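Putative aldehyde dehydrogenase (Burkholderia cenocepacia, PDB 4YWE) probably oxidises aldehyde substrates with NAD or NADP as electron acceptor, as a member of the aldehyde dehydrogenase family that also binds calcium. Local coordinates at residues H148-I154 against I227-T233; D346-I352 against P380-L385; P30-P34 against R98-K102; A311-N315 against A355-Q359. All coordinates share one frame; numbering follows the deposited sequence.

Interaction 1: residues H148-I154 against I227-T233; sequences HGVTGHI and IDHISFT
From Thr151 opposite His229 to His153 opposite Ser231, the two segments run side by side as parallel strands, their axes 4.6 Å apart and 17° from alignment. Gly152 bonds both ways: its N donates to His229 O at 2.7 Å, and its O accepts from Ser231 N at 2.8 Å. Asp228, just ahead of its strand, carries the bonding on: OD2 takes Val150 N, at 2.8 Å through its anti lone pair, where a strand carbonyl would otherwise serve, while Asp228 N returns a bond to Val150 O. Its carboxylate lies beside its own backbone N, and Arg59 forms a salt bridge to OD2. Gly149, at phi 129°, makes the sharp bend into the strand that a residue lacking CB can adopt. Next to this bend the imidazoles of His148 and His229 lie nearly parallel but slid apart, and His229 CB sits over one face of the His148 ring, 3.8 Å from its centroid. At the far end Ile154 lays CB and CG2 against Phe232, CB meeting CD1 at 3.6 Å. One water donates to both Ile154 O and Ser231 OG, whose hydroxyl also meets Glu467 and Ser167. Buried backbone polar groups are thus paired strand to strand in this inner strand pair of the coenzyme-binding domain, with Thr233 close to the predicted active-site Glu256.

Interaction 2: residues D346-I352 against P380-L385; sequences DAQHDGI and PPSHRL
His383 and Asp350 make the one direct hydrogen bond between the segments: NE2 donates to OD2 at 2.8 Å, nearly straight (166°) and within the imidazole plane. The carboxylate is turned steeply to the ring and uses its anti lone pair. The other ring nitrogen is occupied, since ND1 accepts from Leu385 N at 3.0 Å, so His383 caps the helix that follows it. Holding CG anti to the backbone N (chi1 -168°) sends the ring across to Asp350. With ND1 accepting and NE2 donating, the imidazole is probably neutral, and both bonds fix its rotation.

Apolar contacts fill the space behind the ring. Ile352 CD1 stands over the centre of one imidazole face, 3.6 Å from the centroid, a CH-pi contact made by the end of its longer branch, held extended (chi2 180°). The same methyl meets Pro380 CD, at 3.8 Å, the side chains reaching toward each other. Ala347, small enough for the helix to come close, offers CB to Leu385 CD2, and Leu376 lies against Ala347, Ile352 and Leu385.

The charged contact is looser. Asp346 OD2 and Arg384 NH1 form a long (3.9 Å) salt bridge, charge attraction with no N-H aimed at the oxygen; Arg384 NE has a closer partner in Glu388. Asp346 and Asp350 have been seen to bind calcium in this protein, although this chain holds no ion there.

The arrangement joins two helix ends: a Schellman motif, with Gly351 at positive phi closing helix 334-349, faces the histidine N-cap of helix 384-387 in the catalytic domain.

Interaction 3: residues P30-P34 against R98-K102; sequences PVVDP and RDTGK. With CA (calcium ion), chain K.
Val32 and Asp99 meet through a calcium ion. Val32 O binds it at 2.5 Å, and Asp99 chelates it through both its backbone O and OD1. Two waters and Asp185 O complete the six ligands, and one of those waters also accepts from Val32 N. The Asp99 CB leaves the helix pointing off the strand, but chi1 of -163° turns the side chain back and brings OD1 to the ion; its second oxygen, OD2, receives Cys187 N and Leu188 N. Beside the metal, Val31 CG1 lies 3.4 Å from Asp99 OD1, a methyl shielding one flank of the carboxylate. The position, between the strand 28-33 and the end of helix 89-100, resembles the intrasubunit cation site known in many aldehyde dehydrogenases. Just past that helix end the packing stays close: Pro34 CG rests 3.6 Å from Gly101 CA, where positive phi and the missing side chain leave the ring its place. Toward solvent the fit relaxes. Asp33 and Arg98 cross at about a right angle, and Asp33 OD2 stays 4.4 Å from Arg98 NE, beyond a salt bridge. A water closes that gap, accepting from Arg98 NE at 3.0 Å and donating to Asp33 OD2, while Asp33 OD1 turns to Ser35 N.

Interaction 4: residues A311-N315 against A355-Q359; sequences ATAFN and AAHGQ
Asn315 and Ala311 flank Ala356, whose methyl points into a turn of helix 303-315. The Asn315 CB points off the strand, yet its amide returns to it. With chi1 at -74°, CG swings back beside the backbone N and comes to 3.9 Å from Ala356 CB. OD1 reaches further, lying 3.4 Å from the same methyl. It also comes to 3.4 Å from His357 O, a pair of acceptors with no hydrogen bond between them. ND2 stands 4.0 Å from Ala356 CB, and though near Ala311 O it has too poor an angle for a hydrogen bond. The methyl thus sits obliquely against the amide, nearer its oxygen. Ala356 CB is pressed most closely on the helix backbone, 3.2 Å from Ala311 O, and touches the CB atoms of Ala311 and Phe314. Alanine at 311 and 356 suits this close approach, 6.4 Å between the axes, and Gly358 extends the fit, its CA lying 3.2 Å from Phe314 O. The Phe314 ring leads away instead toward Leu375 and Ile282. Ala355 and Ala356 both stand opposite Leu375, a classic beta bulge, on which the helix packs nearly parallel to the strand in the mixed sheet of the catalytic domain.

How the interactions relate
Interaction 1 lies in the coenzyme-binding sheet, where the Thr233 side chain comes within about 3 Å of that of Glu256, the predicted active-site residue. Interaction 3 sits about 26 Å away, centre to centre, and holds the calcium ion. Interactions 2 and 4 occupy the far side of the chain's centre from interaction 1, at 39 and 42 Å between centres, within the catalytic domain. These two are linked: helix 334-349 is followed, after a short turn, by strand 354-360, so 346-352 adjoins 355-359, and along the chain their segments alternate, with centres 19 Å apart. Beyond this chain connection no two of the contacts touch; the nearest atoms of interactions 1 and 3 are about 12 Å apart.

Interaction 1: residues H148-I154 against I227-T233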
loop_
_atom_site.group_PDB
_atom_site.type_symbol
_atom_site.label_atom_id
_atom_site.label_comp_id
_atom_site.label_asym_id
_atom_site.label_seq_id
_atom_site.Cartn_x
_atom_site.Cartn_y
_atom_site.Cartn_z
ATOM N N HIS A 148 10.472 8.243 15.359
ATOM C CA HIS A 148 11.110 7.670 16.538
ATOM C C HIS A 148 11.259 8.734 17.618
ATOM O O HIS A 148 11.107 8.458 18.808
ATOM C CB HIS A 148 12.479 7.086 16.186
ATOM C CG HIS A 148 12.424 5.938 15.229
ATOM N ND1 HIS A 148 11.881 4.714 15.563
ATOM C CD2 HIS A 148 12.853 5.821 13.950
ATOM C CE1 HIS A 148 11.974 3.898 14.530
ATOM N NE2 HIS A 148 12.561 4.544 13.538
ATOM N N GLY A 149 11.551 9.956 17.185
ATOM C CA GLY A 149 11.810 11.057 18.093
ATOM C C GLY A 149 13.111 11.742 17.734
ATOM O O GLY A 149 13.151 12.604 16.855
ATOM N N VAL A 150 14.184 11.350 18.412
ATOM C CA VAL A 150 15.511 11.845 18.083
ATOM C C VAL A 150 16.293 10.750 17.369
ATOM O O VAL A 150 16.459 9.650 17.897
ATOM C CB VAL A 150 16.259 12.328 19.334
ATOM C CG1 VAL A 150 17.684 12.720 18.978
ATOM C CG2 VAL A 150 15.521 13.494 19.975
ATOM N N THR A 151 16.765 11.051 16.164
ATOM C CA THR A 151 17.532 10.087 15.384
ATOM C C THR A 151 19.006 10.464 15.335
ATOM O O THR A 151 19.352 11.624 15.116
ATOM C CB THR A 151 16.999 9.964 13.944
ATOM O OG1 THR A 151 16.961 11.259 13.334
ATOM C CG2 THR A 151 15.600 9.365 13.943
ATOM N N GLY A 152 19.868 9.475 15.548
ATOM C CA GLY A 152 21.302 9.674 15.451
ATOM C C GLY A 152 21.816 9.263 14.087
ATOM O O GLY A 152 21.371 8.261 13.526
ATOM N N HIS A 153 22.756 10.033 13.551
ATOM C CA HIS A 153 23.248 9.791 12.201
ATOM C C HIS A 153 24.770 9.755 12.147
ATOM O O HIS A 153 25.434 10.751 12.434
ATOM C CB HIS A 153 22.715 10.863 11.247
ATOM C CG HIS A 153 21.222 10.968 11.229
ATOM N ND1 HIS A 153 20.446 10.368 10.261
ATOM C CD2 HIS A 153 20.362 11.600 12.062
ATOM C CE1 HIS A 153 19.172 10.627 10.498
ATOM N NE2 HIS A 153 19.094 11.374 11.584
ATOM N N ILE A 154 25.317 8.600 11.782
ATOM C CA ILE A 154 26.752 8.464 11.577
ATOM C C ILE A 154 27.042 8.523 10.083
ATOM O O ILE A 154 26.676 7.617 9.334
ATOM C CB ILE A 154 27.295 7.167 12.198
ATOM C CG1 ILE A 154 26.843 7.039 13.655
ATOM C CG2 ILE A 154 28.814 7.125 12.098
ATOM C CD1 ILE A 154 27.350 8.144 14.551
ATOM N N ILE A 227 18.690 9.031 22.463
ATOM C CA ILE A 227 18.453 8.832 21.037
ATOM C C ILE A 227 17.550 7.616 20.861
ATOM O O ILE A 227 17.646 6.654 21.622
ATOM C CB ILE A 227 19.787 8.685 20.272
ATOM C CG1 ILE A 227 20.592 9.981 20.379
ATOM C CG2 ILE A 227 19.554 8.333 18.808
ATOM C CD1 ILE A 227 21.940 9.923 19.703
ATOM N N ASP A 228 16.666 7.660 19.868
ATOM C CA ASP A 228 15.653 6.621 19.707
ATOM C C ASP A 228 15.929 5.695 18.524
ATOM O O ASP A 228 15.372 4.603 18.445
ATOM C CB ASP A 228 14.274 7.261 19.554
ATOM C CG ASP A 228 13.951 8.214 20.686
ATOM O OD1 ASP A 228 13.779 7.741 21.830
ATOM O OD2 ASP A 228 13.873 9.436 20.432
ATOM N N HIS A 229 16.786 6.138 17.611
ATOM C CA HIS A 229 17.124 5.354 16.426
ATOM C C HIS A 229 18.430 5.854 15.823
ATOM O O HIS A 229 18.696 7.055 15.808
ATOM C CB HIS A 229 15.999 5.423 15.390
ATOM C CG HIS A 229 16.363 4.839 14.060
ATOM N ND1 HIS A 229 16.179 3.507 13.754
ATOM C CD2 HIS A 229 16.902 5.407 12.955
ATOM C CE1 HIS A 229 16.589 3.280 12.520
ATOM N NE2 HIS A 229 17.032 4.416 12.013
ATOM N N ILE A 230 19.243 4.929 15.326
ATOM C CA ILE A 230 20.535 5.290 14.760
ATOM C C ILE A 230 20.645 4.832 13.312
ATOM O O ILE A 230 20.353 3.680 12.987
ATOM C CB ILE A 230 21.692 4.709 15.596
ATOM C CG1 ILE A 230 21.636 5.239 17.029
ATOM C CG2 ILE A 230 23.033 5.045 14.957
ATOM C CD1 ILE A 230 22.747 4.719 17.916
ATOM N N SER A 231 21.068 5.748 12.447
ATOM C CA SER A 231 21.352 5.423 11.057
ATOM C C SER A 231 22.860 5.402 10.835
ATOM O O SER A 231 23.507 6.449 10.819
ATOM C CB SER A 231 20.685 6.430 10.118
ATOM O OG SER A 231 21.043 6.183 8.770
ATOM N N PHE A 232 23.419 4.206 10.671
ATOM C CA PHE A 232 24.862 4.064 10.528
ATOM C C PHE A 232 25.276 3.702 9.106
ATOM O O PHE A 232 24.644 2.871 8.452
ATOM C CB PHE A 232 25.399 3.009 11.501
ATOM C CG PHE A 232 26.885 2.786 11.392
ATOM C CD1 PHE A 232 27.768 3.551 12.137
ATOM C CD2 PHE A 232 27.398 1.814 10.547
ATOM C CE1 PHE A 232 29.133 3.352 12.038
ATOM C CE2 PHE A 232 28.760 1.612 10.441
ATOM C CZ PHE A 232 29.630 2.379 11.191
ATOM N N THR A 233 26.356 4.326 8.646
ATOM C CA THR A 233 26.978 3.976 7.377
ATOM C C THR A 233 28.494 3.998 7.533
ATOM O O THR A 233 29.085 5.051 7.767
ATOM C CB THR A 233 26.570 4.936 6.246
ATOM O OG1 THR A 233 25.147 4.920 6.090
ATOM C CG2 THR A 233 27.226 4.521 4.940
HETATM O O HOH W 1 23.993 6.815 8.075
#

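Interaction 2: residues D346-I352 against P380-L385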
loop_
_atom_site.group_PDB
_atom_site.type_symbol
_atom_site.label_atom_id
_atom_site.label_comp_id
_atom_site.label_asym_id
_atom_site.label_seq_id
_atom_site.Cartn_x
_atom_site.Cartn_y
_atom_site.Cartn_z
ATOM N N ASP A 346 49.989 -7.938 -1.890
ATOM C CA ASP A 346 49.666 -9.328 -1.583
ATOM C C ASP A 346 49.267 -10.082 -2.845
ATOM O O ASP A 346 49.635 -11.241 -3.031
ATOM C CB ASP A 346 48.543 -9.413 -0.548
ATOM C CG ASP A 346 48.999 -9.028 0.844
ATOM O OD1 ASP A 346 50.212 -9.133 1.124
ATOM O OD2 ASP A 346 48.143 -8.627 1.660
ATOM N N ALA A 347 48.509 -9.412 -3.709
ATOM C CA ALA A 347 48.047 -10.013 -4.954
ATOM C C ALA A 347 49.213 -10.286 -5.898
ATOM O O ALA A 347 49.263 -11.328 -6.554
ATOM C CB ALA A 347 47.022 -9.114 -5.624
ATOM N N GLN A 348 50.150 -9.345 -5.960
ATOM C CA GLN A 348 51.318 -9.478 -6.823
ATOM C C GLN A 348 52.239 -10.588 -6.330
ATOM O O GLN A 348 52.872 -11.281 -7.126
ATOM C CB GLN A 348 52.084 -8.155 -6.898
ATOM N N HIS A 349 52.309 -10.753 -5.013
ATOM C CA HIS A 349 53.149 -11.783 -4.412
ATOM C C HIS A 349 52.569 -13.170 -4.665
ATOM O O HIS A 349 53.303 -14.144 -4.813
ATOM C CB HIS A 349 53.304 -11.537 -2.909
ATOM C CG HIS A 349 54.218 -12.508 -2.228
ATOM N ND1 HIS A 349 53.784 -13.719 -1.734
ATOM C CD2 HIS A 349 55.542 -12.442 -1.950
ATOM C CE1 HIS A 349 54.801 -14.360 -1.187
ATOM N NE2 HIS A 349 55.880 -13.606 -1.304
ATOM N N ASP A 350 51.244 -13.248 -4.721
ATOM C CA ASP A 350 50.558 -14.520 -4.922
ATOM C C ASP A 350 50.414 -14.857 -6.403
ATOM O O ASP A 350 49.804 -15.863 -6.761
ATOM C CB ASP A 350 49.181 -14.494 -4.253
ATOM C CG ASP A 350 49.268 -14.303 -2.752
ATOM O OD1 ASP A 350 50.280 -14.724 -2.156
ATOM O OD2 ASP A 350 48.324 -13.730 -2.167
ATOM N N GLY A 351 50.976 -14.013 -7.260
ATOM C CA GLY A 351 50.995 -14.278 -8.687
ATOM C C GLY A 351 49.742 -13.878 -9.443
ATOM O O GLY A 351 49.469 -14.407 -10.522
ATOM N N ILE A 352 48.974 -12.949 -8.884
ATOM C CA ILE A 352 47.805 -12.427 -9.578
ATOM C C ILE A 352 48.247 -11.336 -10.544
ATOM O O ILE A 352 48.742 -10.291 -10.122
ATOM C CB ILE A 352 46.749 -11.897 -8.596
ATOM C CG1 ILE A 352 46.308 -13.003 -7.636
ATOM C CG2 ILE A 352 45.555 -11.347 -9.357
ATOM C CD1 ILE A 352 45.267 -12.560 -6.633
ATOM N N PRO A 380 41.622 -15.632 -8.032
ATOM C CA PRO A 380 40.968 -16.751 -7.348
ATOM C C PRO A 380 39.799 -16.264 -6.501
ATOM O O PRO A 380 39.949 -15.282 -5.776
ATOM C CB PRO A 380 42.081 -17.332 -6.468
ATOM C CG PRO A 380 43.355 -16.873 -7.104
ATOM C CD PRO A 380 43.046 -15.521 -7.678
ATOM N N PRO A 381 38.642 -16.933 -6.605
ATOM C CA PRO A 381 37.438 -16.535 -5.867
ATOM C C PRO A 381 37.664 -16.491 -4.359
ATOM O O PRO A 381 37.101 -15.637 -3.674
ATOM C CB PRO A 381 36.426 -17.626 -6.231
ATOM C CG PRO A 381 36.913 -18.180 -7.529
ATOM C CD PRO A 381 38.405 -18.105 -7.465
ATOM N N SER A 382 38.490 -17.403 -3.857
ATOM C CA SER A 382 38.726 -17.520 -2.423
ATOM C C SER A 382 39.829 -16.586 -1.942
ATOM O O SER A 382 40.082 -16.483 -0.742
ATOM C CB SER A 382 39.076 -18.965 -2.062
ATOM O OG SER A 382 40.253 -19.380 -2.731
ATOM N N HIS A 383 40.488 -15.906 -2.875
ATOM C CA HIS A 383 41.564 -14.990 -2.518
ATOM C C HIS A 383 40.998 -13.748 -1.832
ATOM O O HIS A 383 39.871 -13.334 -2.111
ATOM C CB HIS A 383 42.378 -14.597 -3.754
ATOM C CG HIS A 383 43.659 -13.892 -3.433
ATOM N ND1 HIS A 383 43.740 -12.524 -3.282
ATOM C CD2 HIS A 383 44.911 -14.366 -3.228
ATOM C CE1 HIS A 383 44.985 -12.185 -3.000
ATOM N NE2 HIS A 383 45.716 -13.285 -2.962
ATOM N N ARG A 384 41.788 -13.163 -0.935
ATOM C CA ARG A 384 41.375 -11.991 -0.164
ATOM C C ARG A 384 40.970 -10.821 -1.064
ATOM O O ARG A 384 40.098 -10.027 -0.711
ATOM C CB ARG A 384 42.501 -11.567 0.785
ATOM C CG ARG A 384 42.246 -10.271 1.540
ATOM C CD ARG A 384 43.279 -10.055 2.635
ATOM N NE ARG A 384 43.000 -8.857 3.422
ATOM C CZ ARG A 384 43.541 -7.665 3.189
ATOM N NH1 ARG A 384 44.398 -7.505 2.190
ATOM N NH2 ARG A 384 43.224 -6.631 3.957
ATOM N N LEU A 385 41.599 -10.728 -2.232
ATOM C CA LEU A 385 41.291 -9.669 -3.187
ATOM C C LEU A 385 39.846 -9.756 -3.673
ATOM O O LEU A 385 39.222 -8.739 -3.973
ATOM C CB LEU A 385 42.250 -9.729 -4.378
ATOM C CG LEU A 385 42.128 -8.607 -5.413
ATOM C CD1 LEU A 385 42.464 -7.262 -4.788
ATOM C CD2 LEU A 385 43.012 -8.877 -6.619
HETATM O O HOH W 2 45.542 -8.945 0.615
#

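Interaction 3: residues P30-P34 against R98-K102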
loop_
_atom_site.group_PDB
_atom_site.type_symbol
_atom_site.label_atom_id
_atom_site.label_comp_id
_atom_site.label_asym_id
_atom_site.label_seq_id
_atom_site.Cartn_x
_atom_site.Cartn_y
_atom_site.Cartn_z
ATOM N N PRO A 30 42.434 18.806 12.632
ATOM C CA PRO A 30 42.861 19.346 11.336
ATOM C C PRO A 30 42.057 18.808 10.150
ATOM O O PRO A 30 41.769 17.612 10.089
ATOM C CB PRO A 30 44.326 18.901 11.235
ATOM C CG PRO A 30 44.743 18.620 12.641
ATOM C CD PRO A 30 43.522 18.082 13.311
ATOM N N VAL A 31 41.704 19.693 9.222
ATOM C CA VAL A 31 41.040 19.301 7.984
ATOM C C VAL A 31 42.067 19.283 6.857
ATOM O O VAL A 31 42.722 20.290 6.592
ATOM C CB VAL A 31 39.872 20.242 7.647
ATOM C CG1 VAL A 31 39.206 19.815 6.349
ATOM C CG2 VAL A 31 38.867 20.265 8.786
ATOM N N VAL A 32 42.203 18.141 6.193
ATOM C CA VAL A 32 43.282 17.949 5.231
ATOM C C VAL A 32 42.769 17.779 3.803
ATOM O O VAL A 32 41.869 16.981 3.548
ATOM C CB VAL A 32 44.150 16.740 5.633
ATOM C CG1 VAL A 32 45.193 16.447 4.565
ATOM C CG2 VAL A 32 44.808 16.988 6.981
ATOM N N ASP A 33 43.351 18.537 2.878
ATOM C CA ASP A 33 43.082 18.367 1.455
ATOM C C ASP A 33 43.932 17.214 0.936
ATOM O O ASP A 33 45.151 17.331 0.848
ATOM C CB ASP A 33 43.388 19.658 0.684
ATOM C CG ASP A 33 42.974 19.589 -0.782
ATOM O OD1 ASP A 33 42.640 18.492 -1.276
ATOM O OD2 ASP A 33 42.992 20.645 -1.449
ATOM N N PRO A 34 43.287 16.093 0.581
ATOM C CA PRO A 34 44.012 14.889 0.159
ATOM C C PRO A 34 44.699 15.032 -1.199
ATOM O O PRO A 34 45.474 14.157 -1.584
ATOM C CB PRO A 34 42.913 13.826 0.101
ATOM C CG PRO A 34 41.670 14.591 -0.165
ATOM C CD PRO A 34 41.826 15.900 0.550
ATOM N N ARG A 98 37.281 19.519 -2.255
ATOM C CA ARG A 98 38.503 19.905 -1.557
ATOM C C ARG A 98 38.728 19.041 -0.320
ATOM O O ARG A 98 39.865 18.791 0.082
ATOM C CB ARG A 98 38.437 21.384 -1.164
ATOM C CG ARG A 98 39.715 21.944 -0.565
ATOM C CD ARG A 98 39.554 23.425 -0.252
ATOM N NE ARG A 98 40.791 24.027 0.233
ATOM C CZ ARG A 98 40.883 25.270 0.696
ATOM N NH1 ARG A 98 39.807 26.043 0.744
ATOM N NH2 ARG A 98 42.051 25.737 1.117
ATOM N N ASP A 99 37.630 18.578 0.268
ATOM C CA ASP A 99 37.669 17.870 1.540
ATOM C C ASP A 99 37.757 16.354 1.351
ATOM O O ASP A 99 38.432 15.665 2.114
ATOM C CB ASP A 99 36.433 18.233 2.370
ATOM C CG ASP A 99 36.583 17.878 3.835
ATOM O OD1 ASP A 99 37.705 17.533 4.256
ATOM O OD2 ASP A 99 35.575 17.964 4.569
ATOM N N THR A 100 37.079 15.843 0.329
ATOM C CA THR A 100 37.047 14.405 0.078
ATOM C C THR A 100 38.083 13.985 -0.958
ATOM O O THR A 100 38.585 12.861 -0.923
ATOM C CB THR A 100 35.662 13.947 -0.406
ATOM O OG1 THR A 100 35.428 14.454 -1.725
ATOM C CG2 THR A 100 34.577 14.448 0.532
ATOM N N GLY A 101 38.388 14.887 -1.886
ATOM C CA GLY A 101 39.389 14.625 -2.904
ATOM C C GLY A 101 38.838 14.239 -4.264
ATOM O O GLY A 101 39.589 14.128 -5.234
ATOM N N LYS A 102 37.527 14.036 -4.340
ATOM C CA LYS A 102 36.892 13.624 -5.586
ATOM C C LYS A 102 36.939 14.742 -6.626
ATOM O O LYS A 102 36.979 15.922 -6.273
ATOM C CB LYS A 102 35.443 13.191 -5.333
ATOM C CG LYS A 102 34.526 14.295 -4.832
ATOM C CD LYS A 102 33.155 13.738 -4.477
ATOM C CE LYS A 102 33.254 12.711 -3.363
ATOM N NZ LYS A 102 31.959 12.024 -3.107
HETATM CA CA CA K . 39.677 16.060 4.227
HETATM O O HOH W 3 40.497 15.823 6.625
HETATM O O HOH W 4 43.651 23.020 0.349
HETATM O O HOH W 5 41.043 14.132 3.668
#

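Interaction 4: residues A311-N315 against A355-Q359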
loop_
_atom_site.group_PDB
_atom_site.type_symbol
_atom_site.label_atom_id
_atom_site.label_comp_id
_atom_site.label_asym_id
_atom_site.label_seq_id
_atom_site.Cartn_x
_atom_site.Cartn_y
_atom_site.Cartn_z
ATOM N N ALA A 311 41.382 -3.630 -20.066
ATOM C CA ALA A 311 42.793 -3.285 -19.919
ATOM C C ALA A 311 43.124 -1.993 -20.660
ATOM O O ALA A 311 43.768 -1.100 -20.109
ATOM C CB ALA A 311 43.671 -4.422 -20.417
ATOM N N THR A 312 42.680 -1.902 -21.909
ATOM C CA THR A 312 42.899 -0.706 -22.715
ATOM C C THR A 312 42.254 0.511 -22.058
ATOM O O THR A 312 42.834 1.596 -22.034
ATOM C CB THR A 312 42.340 -0.877 -24.143
ATOM O OG1 THR A 312 42.968 -1.999 -24.774
ATOM C CG2 THR A 312 42.593 0.372 -24.973
ATOM N N ALA A 313 41.056 0.317 -21.514
ATOM C CA ALA A 313 40.332 1.394 -20.847
ATOM C C ALA A 313 41.060 1.865 -19.590
ATOM O O ALA A 313 41.152 3.065 -19.331
ATOM C CB ALA A 313 38.918 0.946 -20.503
ATOM N N PHE A 314 41.580 0.919 -18.814
ATOM C CA PHE A 314 42.276 1.250 -17.574
ATOM C C PHE A 314 43.598 1.971 -17.827
ATOM O O PHE A 314 44.007 2.815 -17.032
ATOM C CB PHE A 314 42.516 -0.013 -16.744
ATOM C CG PHE A 314 41.458 -0.264 -15.706
ATOM C CD1 PHE A 314 40.170 -0.614 -16.078
ATOM C CD2 PHE A 314 41.752 -0.148 -14.356
ATOM C CE1 PHE A 314 39.197 -0.843 -15.125
ATOM C CE2 PHE A 314 40.782 -0.378 -13.398
ATOM C CZ PHE A 314 39.503 -0.724 -13.784
ATOM N N ASN A 315 44.259 1.642 -18.934
ATOM C CA ASN A 315 45.516 2.297 -19.293
ATOM C C ASN A 315 45.314 3.781 -19.588
ATOM O O ASN A 315 46.242 4.580 -19.455
ATOM C CB ASN A 315 46.156 1.613 -20.505
ATOM C CG ASN A 315 46.779 0.275 -20.161
ATOM O OD1 ASN A 315 47.296 0.082 -19.060
ATOM N ND2 ASN A 315 46.739 -0.657 -21.106
ATOM N N ALA A 355 46.503 -6.799 -15.148
ATOM C CA ALA A 355 46.287 -6.642 -16.582
ATOM C C ALA A 355 46.601 -5.225 -17.047
ATOM O O ALA A 355 47.197 -5.031 -18.105
ATOM C CB ALA A 355 44.854 -7.008 -16.943
ATOM N N ALA A 356 46.202 -4.241 -16.248
ATOM C CA ALA A 356 46.426 -2.843 -16.594
ATOM C C ALA A 356 46.235 -1.932 -15.392
ATOM O O ALA A 356 45.670 -2.331 -14.375
ATOM C CB ALA A 356 45.497 -2.421 -17.716
ATOM N N HIS A 357 46.711 -0.699 -15.521
ATOM C CA HIS A 357 46.501 0.314 -14.499
ATOM C C HIS A 357 46.591 1.706 -15.109
ATOM O O HIS A 357 47.234 1.901 -16.139
ATOM C CB HIS A 357 47.516 0.163 -13.361
ATOM C CG HIS A 357 48.933 0.419 -13.772
ATOM N ND1 HIS A 357 49.445 1.688 -13.931
ATOM C CD2 HIS A 357 49.947 -0.433 -14.051
ATOM C CE1 HIS A 357 50.713 1.607 -14.294
ATOM N NE2 HIS A 357 51.042 0.330 -14.373
ATOM N N GLY A 358 45.938 2.672 -14.473
ATOM C CA GLY A 358 46.030 4.053 -14.903
ATOM C C GLY A 358 47.361 4.653 -14.500
ATOM O O GLY A 358 48.241 3.951 -14.003
ATOM N N GLN A 359 47.517 5.954 -14.708
ATOM C CA GLN A 359 48.739 6.623 -14.290
ATOM C C GLN A 359 48.443 7.988 -13.687
ATOM O O GLN A 359 47.648 8.761 -14.222
ATOM C CB GLN A 359 49.712 6.763 -15.463
ATOM C CG GLN A 359 51.088 7.277 -15.059
ATOM C CD GLN A 359 52.186 6.841 -16.009
ATOM O OE1 GLN A 359 51.924 6.490 -17.159
ATOM N NE2 GLN A 359 53.425 6.855 -15.529
#